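Local coordinates for protein beta-lactamase (PDB 3P09) that probably hydrolyses the beta-lactam ring of antibiotics to give substituted beta-amino acids, as a class A beta-lactamase, at residues Asn30-Asn33 and Lys38-Ile41; Ile257-Pro262 and Pro268-Ile273. All coordinates share one frame; numbering follows the deposited sequence.

Interaction 1 (Asn30-Asn33 and Lys38-Ile41); sequences NLEN and KIGI. With SO4 (sulfate ion), chain G.
Glu32 of helix 24-35 reaches across to the start of strand 38-44 and takes a hydrogen bond from its backbone. The donor is Ile39 N and the acceptor is Glu32 OE2, 2.9 Å away, with an N-H...O angle of 166°. OE2 uses its anti lone pair, the one turned away from OE1. The glutamate chain is extended beyond CG (chi2 170°), which carries the carboxylate from the helix to the strand. The bond fixes one end of this buried group.

The other oxygen has separate polar partners. Glu32 OE1 accepts from a water at 2.8 Å and also bonds to the hydroxyl of Tyr54. The same water accepts a hydrogen bond from Lys38 NZ, again at 2.8 Å. Glu32 and Lys38 are therefore joined through water, not by a direct salt bridge: OE1 and NZ stay 4.7 Å apart. The nearby positive charge would probably help to keep the carboxylate ionised. Lys38 bends at chi2 (-96°), and its amine also makes two weak hydrogen bonds to a sulfate ion, the nearer to O1 at 3.2 Å. The sulfate probably comes from the crystallisation liquor.

Apolar contact is modest. Ile39 CG2 lies 4.0 Å from Glu32 CG, and the two side chains meet at a slant. Ile39 also packs on Ile257 of the neighbouring strand 253-260.

The arrangement is a short helix-to-strand connection, in which a helix side chain holds a backbone N-H near the start of the next strand. It lies at the N-terminal part of the alpha/beta domain of the class A beta-lactamase fold, where the first helix packs beside the antiparallel sheet.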
loop_
_atom_site.group_PDB
_atom_site.type_symbol
_atom_site.label_atom_id
_atom_site.label_comp_id
_atom_site.label_asym_id
_atom_site.label_seq_id
_atom_site.Cartn_x
_atom_site.Cartn_y
_atom_site.Cartn_z
ATOM N N ASN A 30 17.806 -8.184 14.595
ATOM C CA ASN A 30 17.337 -9.246 15.474
ATOM C C ASN A 30 16.031 -9.859 14.971
ATOM O O ASN A 30 15.831 -11.071 15.068
ATOM C CB ASN A 30 17.197 -8.754 16.918
ATOM C CG ASN A 30 18.544 -8.497 17.582
ATOM O OD1 ASN A 30 19.578 -9.016 17.146
ATOM N ND2 ASN A 30 18.538 -7.697 18.648
ATOM N N LEU A 31 15.149 -9.026 14.422
ATOM C CA LEU A 31 13.899 -9.541 13.870
ATOM C C LEU A 31 14.165 -10.485 12.702
ATOM O O LEU A 31 13.500 -11.515 12.566
ATOM C CB LEU A 31 12.972 -8.401 13.430
ATOM C CG LEU A 31 12.491 -7.432 14.518
ATOM C CD1 LEU A 31 11.619 -6.341 13.892
ATOM C CD2 LEU A 31 11.723 -8.172 15.603
ATOM N N GLU A 32 15.133 -10.127 11.858
ATOM C CA GLU A 32 15.510 -10.969 10.723
ATOM C C GLU A 32 16.078 -12.314 11.172
ATOM O O GLU A 32 15.732 -13.357 10.620
ATOM C CB GLU A 32 16.498 -10.234 9.804
ATOM C CG GLU A 32 15.801 -9.192 8.928
ATOM C CD GLU A 32 16.757 -8.281 8.170
ATOM O OE1 GLU A 32 17.946 -8.208 8.536
ATOM O OE2 GLU A 32 16.308 -7.621 7.202
ATOM N N ASN A 33 16.947 -12.278 12.175
ATOM C CA ASN A 33 17.524 -13.490 12.746
ATOM C C ASN A 33 16.447 -14.392 13.322
ATOM O O ASN A 33 16.498 -15.618 13.201
ATOM C CB ASN A 33 18.507 -13.123 13.853
ATOM C CG ASN A 33 19.780 -12.496 13.314
ATOM O OD1 ASN A 33 20.143 -12.710 12.161
ATOM N ND2 ASN A 33 20.465 -11.717 14.152
ATOM N N LYS A 38 13.968 -10.864 5.122
ATOM C CA LYS A 38 14.426 -9.481 5.145
ATOM C C LYS A 38 13.277 -8.559 5.514
ATOM O O LYS A 38 12.154 -8.732 5.034
ATOM C CB LYS A 38 14.972 -9.090 3.771
ATOM C CG LYS A 38 16.272 -9.793 3.404
ATOM C CD LYS A 38 17.476 -8.927 3.728
ATOM C CE LYS A 38 18.754 -9.740 3.684
ATOM N NZ LYS A 38 19.887 -9.008 4.316
ATOM N N ILE A 39 13.555 -7.585 6.372
ATOM C CA ILE A 39 12.561 -6.574 6.682
ATOM C C ILE A 39 13.057 -5.224 6.166
ATOM O O ILE A 39 14.247 -4.922 6.241
ATOM C CB ILE A 39 12.278 -6.507 8.186
ATOM C CG1 ILE A 39 11.041 -5.646 8.453
ATOM C CG2 ILE A 39 13.489 -5.955 8.923
ATOM C CD1 ILE A 39 9.950 -6.353 9.187
ATOM N N GLY A 40 12.149 -4.430 5.610
ATOM C CA GLY A 40 12.515 -3.146 5.038
ATOM C C GLY A 40 11.642 -2.079 5.661
ATOM O O GLY A 40 10.431 -2.261 5.784
ATOM N N ILE A 41 12.261 -0.972 6.054
ATOM C CA ILE A 41 11.610 0.060 6.847
ATOM C C ILE A 41 11.970 1.443 6.298
ATOM O O ILE A 41 13.137 1.719 6.009
ATOM C CB ILE A 41 12.122 0.035 8.321
ATOM C CG1 ILE A 41 11.928 -1.339 8.980
ATOM C CG2 ILE A 41 11.485 1.154 9.140
ATOM C CD1 ILE A 41 10.540 -1.864 8.933
HETATM S S SO4 G . 23.720 -8.847 4.602
HETATM O O1 SO4 G . 22.786 -9.227 5.663
HETATM O O2 SO4 G . 24.960 -9.609 4.743
HETATM O O3 SO4 G . 23.121 -9.136 3.302
HETATM O O4 SO4 G . 24.023 -7.420 4.703
HETATM O O HOH W 1 19.188 -7.176 6.261
#

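Interaction 2 (Ile257-Pro262 and Pro268-Ile273)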
loop_
_atom_site.group_PDB
_atom_site.type_symbol
_atom_site.label_atom_id
_atom_site.label_comp_id
_atom_site.label_asym_id
_atom_site.label_seq_id
_atom_site.Cartn_x
_atom_site.Cartn_y
_atom_site.Cartn_z
ATOM N N ILE A 257 6.628 -0.641 5.992
ATOM C CA ILE A 257 7.317 -1.828 6.498
ATOM C C ILE A 257 7.017 -2.990 5.557
ATOM O O ILE A 257 5.852 -3.363 5.382
ATOM C CB ILE A 257 6.851 -2.195 7.923
ATOM C CG1 ILE A 257 7.046 -1.016 8.880
ATOM C CG2 ILE A 257 7.590 -3.424 8.413
ATOM C CD1 ILE A 257 6.525 -1.271 10.289
ATOM N N LEU A 258 8.057 -3.525 4.914
ATOM C CA LEU A 258 7.889 -4.606 3.948
ATOM C C LEU A 258 8.680 -5.801 4.454
ATOM O O LEU A 258 9.763 -5.644 5.030
ATOM C CB LEU A 258 8.391 -4.192 2.562
ATOM C CG LEU A 258 7.976 -2.773 2.113
ATOM C CD1 LEU A 258 8.555 -2.461 0.738
ATOM C CD2 LEU A 258 6.473 -2.579 2.087
ATOM N N TYR A 259 8.142 -6.995 4.261
ATOM C CA TYR A 259 8.822 -8.185 4.756
ATOM C C TYR A 259 8.733 -9.266 3.699
ATOM O O TYR A 259 7.677 -9.455 3.104
ATOM C CB TYR A 259 8.215 -8.679 6.085
ATOM C CG TYR A 259 8.785 -10.010 6.495
ATOM C CD1 TYR A 259 10.082 -10.103 6.973
ATOM C CD2 TYR A 259 8.042 -11.187 6.371
ATOM C CE1 TYR A 259 10.633 -11.333 7.316
ATOM C CE2 TYR A 259 8.587 -12.421 6.725
ATOM C CZ TYR A 259 9.886 -12.483 7.195
ATOM O OH TYR A 259 10.453 -13.695 7.546
ATOM N N THR A 260 9.840 -9.957 3.453
ATOM C CA THR A 260 9.816 -11.093 2.543
ATOM C C THR A 260 10.919 -12.078 2.900
ATOM O O THR A 260 11.943 -11.703 3.486
ATOM C CB THR A 260 9.941 -10.642 1.057
ATOM O OG1 THR A 260 9.603 -11.727 0.185
ATOM C CG2 THR A 260 11.341 -10.158 0.748
ATOM N N ASN A 261 10.692 -13.344 2.577
ATOM C CA ASN A 261 11.728 -14.370 2.708
ATOM C C ASN A 261 12.007 -14.877 1.309
ATOM O O ASN A 261 11.304 -15.749 0.809
ATOM C CB ASN A 261 11.246 -15.509 3.627
ATOM C CG ASN A 261 12.287 -16.609 3.814
ATOM O OD1 ASN A 261 13.316 -16.644 3.131
ATOM N ND2 ASN A 261 12.003 -17.535 4.737
ATOM N N PRO A 262 13.029 -14.311 0.657
ATOM C CA PRO A 262 13.282 -14.662 -0.737
ATOM C C PRO A 262 13.797 -16.091 -0.874
ATOM O O PRO A 262 13.892 -16.579 -2.001
ATOM C CB PRO A 262 14.363 -13.668 -1.147
ATOM C CG PRO A 262 15.101 -13.393 0.116
ATOM C CD PRO A 262 14.103 -13.477 1.227
ATOM N N PRO A 268 4.641 -18.846 4.611
ATOM C CA PRO A 268 3.392 -18.093 4.761
ATOM C C PRO A 268 3.638 -16.672 5.265
ATOM O O PRO A 268 4.725 -16.363 5.747
ATOM C CB PRO A 268 2.629 -18.904 5.812
ATOM C CG PRO A 268 3.683 -19.526 6.631
ATOM C CD PRO A 268 4.823 -19.834 5.691
ATOM N N SER A 269 2.633 -15.816 5.146
ATOM C CA SER A 269 2.744 -14.435 5.620
ATOM C C SER A 269 3.091 -14.369 7.114
ATOM O O SER A 269 2.822 -15.307 7.876
ATOM C CB SER A 269 1.440 -13.687 5.356
ATOM O OG SER A 269 0.399 -14.245 6.138
ATOM N N ASN A 270 3.677 -13.254 7.531
ATOM C CA ASN A 270 4.106 -13.089 8.911
ATOM C C ASN A 270 3.748 -11.692 9.394
ATOM O O ASN A 270 4.478 -10.744 9.137
ATOM C CB ASN A 270 5.624 -13.312 9.010
ATOM C CG ASN A 270 6.148 -13.174 10.432
ATOM O OD1 ASN A 270 5.475 -12.630 11.312
ATOM N ND2 ASN A 270 7.358 -13.668 10.662
ATOM N N GLU A 271 2.612 -11.565 10.072
ATOM C CA GLU A 271 2.170 -10.274 10.594
ATOM C C GLU A 271 2.906 -9.897 11.881
ATOM O O GLU A 271 3.059 -8.718 12.205
ATOM C CB GLU A 271 0.658 -10.289 10.837
ATOM C CG GLU A 271 -0.179 -10.419 9.556
ATOM C CD GLU A 271 -1.672 -10.190 9.798
ATOM O OE1 GLU A 271 -2.260 -10.911 10.633
ATOM O OE2 GLU A 271 -2.251 -9.277 9.159
ATOM N N GLU A 272 3.373 -10.894 12.618
ATOM C CA GLU A 272 3.988 -10.620 13.914
ATOM C C GLU A 272 5.266 -9.805 13.765
ATOM O O GLU A 272 5.561 -8.943 14.593
ATOM C CB GLU A 272 4.284 -11.917 14.670
ATOM C CG GLU A 272 3.303 -13.039 14.376
ATOM C CD GLU A 272 2.347 -13.304 15.521
ATOM O OE1 GLU A 272 2.805 -13.343 16.684
ATOM O OE2 GLU A 272 1.136 -13.474 15.254
ATOM N N ILE A 273 6.040 -10.074 12.721
ATOM C CA ILE A 273 7.258 -9.306 12.537
ATOM C C ILE A 273 6.947 -7.831 12.251
ATOM O O ILE A 273 7.648 -6.938 12.731
ATOM C CB ILE A 273 8.178 -9.895 11.468
ATOM C CG1 ILE A 273 9.591 -9.334 11.635
ATOM C CG2 ILE A 273 7.640 -9.624 10.050
ATOM C CD1 ILE A 273 10.586 -9.879 10.618
HETATM O O HOH W 2 8.683 -15.814 9.295
#
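The end of strand 253-260 and the start of helix 271-289 come together around Tyr259 and Asn270, whose CA atoms are 8.0 Å apart, and no direct hydrogen bond crosses between the two segments. The side chains of Tyr259, Asn270 and Ile273 bridge the gap.

Ile273 covers part of one face of the Tyr259 ring. Its CG2 methyl makes a CH-pi contact, 4.0 Å from the ring centroid and 19° off the ring normal. The methyl is offset toward the rim and is nearest to CG. The other branch of the isoleucine reaches further along the ring: CD1 touches Tyr259 CE1 at 3.6 Å. The CG1 branch is extended, with CD1 anti to CA, and this carries the methyl over the CD1-CE1 side of the ring, on the same face as CG2.

Asn270 meets the ring through its CB, 3.8 Å from Tyr259 CE2. Its amide plane is turned 75° from the ring plane. The polar end has two tasks. ND2 donates to a water at 2.9 Å, and this water donates a longer bond to Tyr259 OH, at 3.3 Å. The hydroxyl has its stronger partner in the backbone carbonyl of Asp36, just after helix 24-35. OD1 accepts from Ile273 N at 3.0 Å, with an N-H...O angle of 160°. The donor stands above the carbonyl plane, not on a lone pair. Tyr35 of helix 24-35 packs on all three residues.

Asn270 is thus the N-cap of helix 271-289: its side chain takes up a backbone N-H of the first turn, while its CB leans on the tyrosine. This is a classical asparagine N-cap, and it starts the C-terminal helix that follows the last strand of the sheet in the chain.

From the N terminus, helix 24-35 turns back onto strand 38-44, and interaction 1 closes that short turn. Most of the chain follows before strand 253-260. Interaction 2 then closes the loop between this strand and helix 271-289. The two contacts are in series; they neither nest nor cross. They nevertheless meet in space: the centres of interaction 1 and interaction 2 are about 9 Å apart. Strands 38-44 and 253-260 are antiparallel neighbours: Lys38 N lies 2.7 Å from Thr260 O, a probable hydrogen bond. Ile273 packs on both Leu31 and Ile39. The N-terminal and C-terminal helices are so joined to one sheet, bringing both chain ends into the same domain.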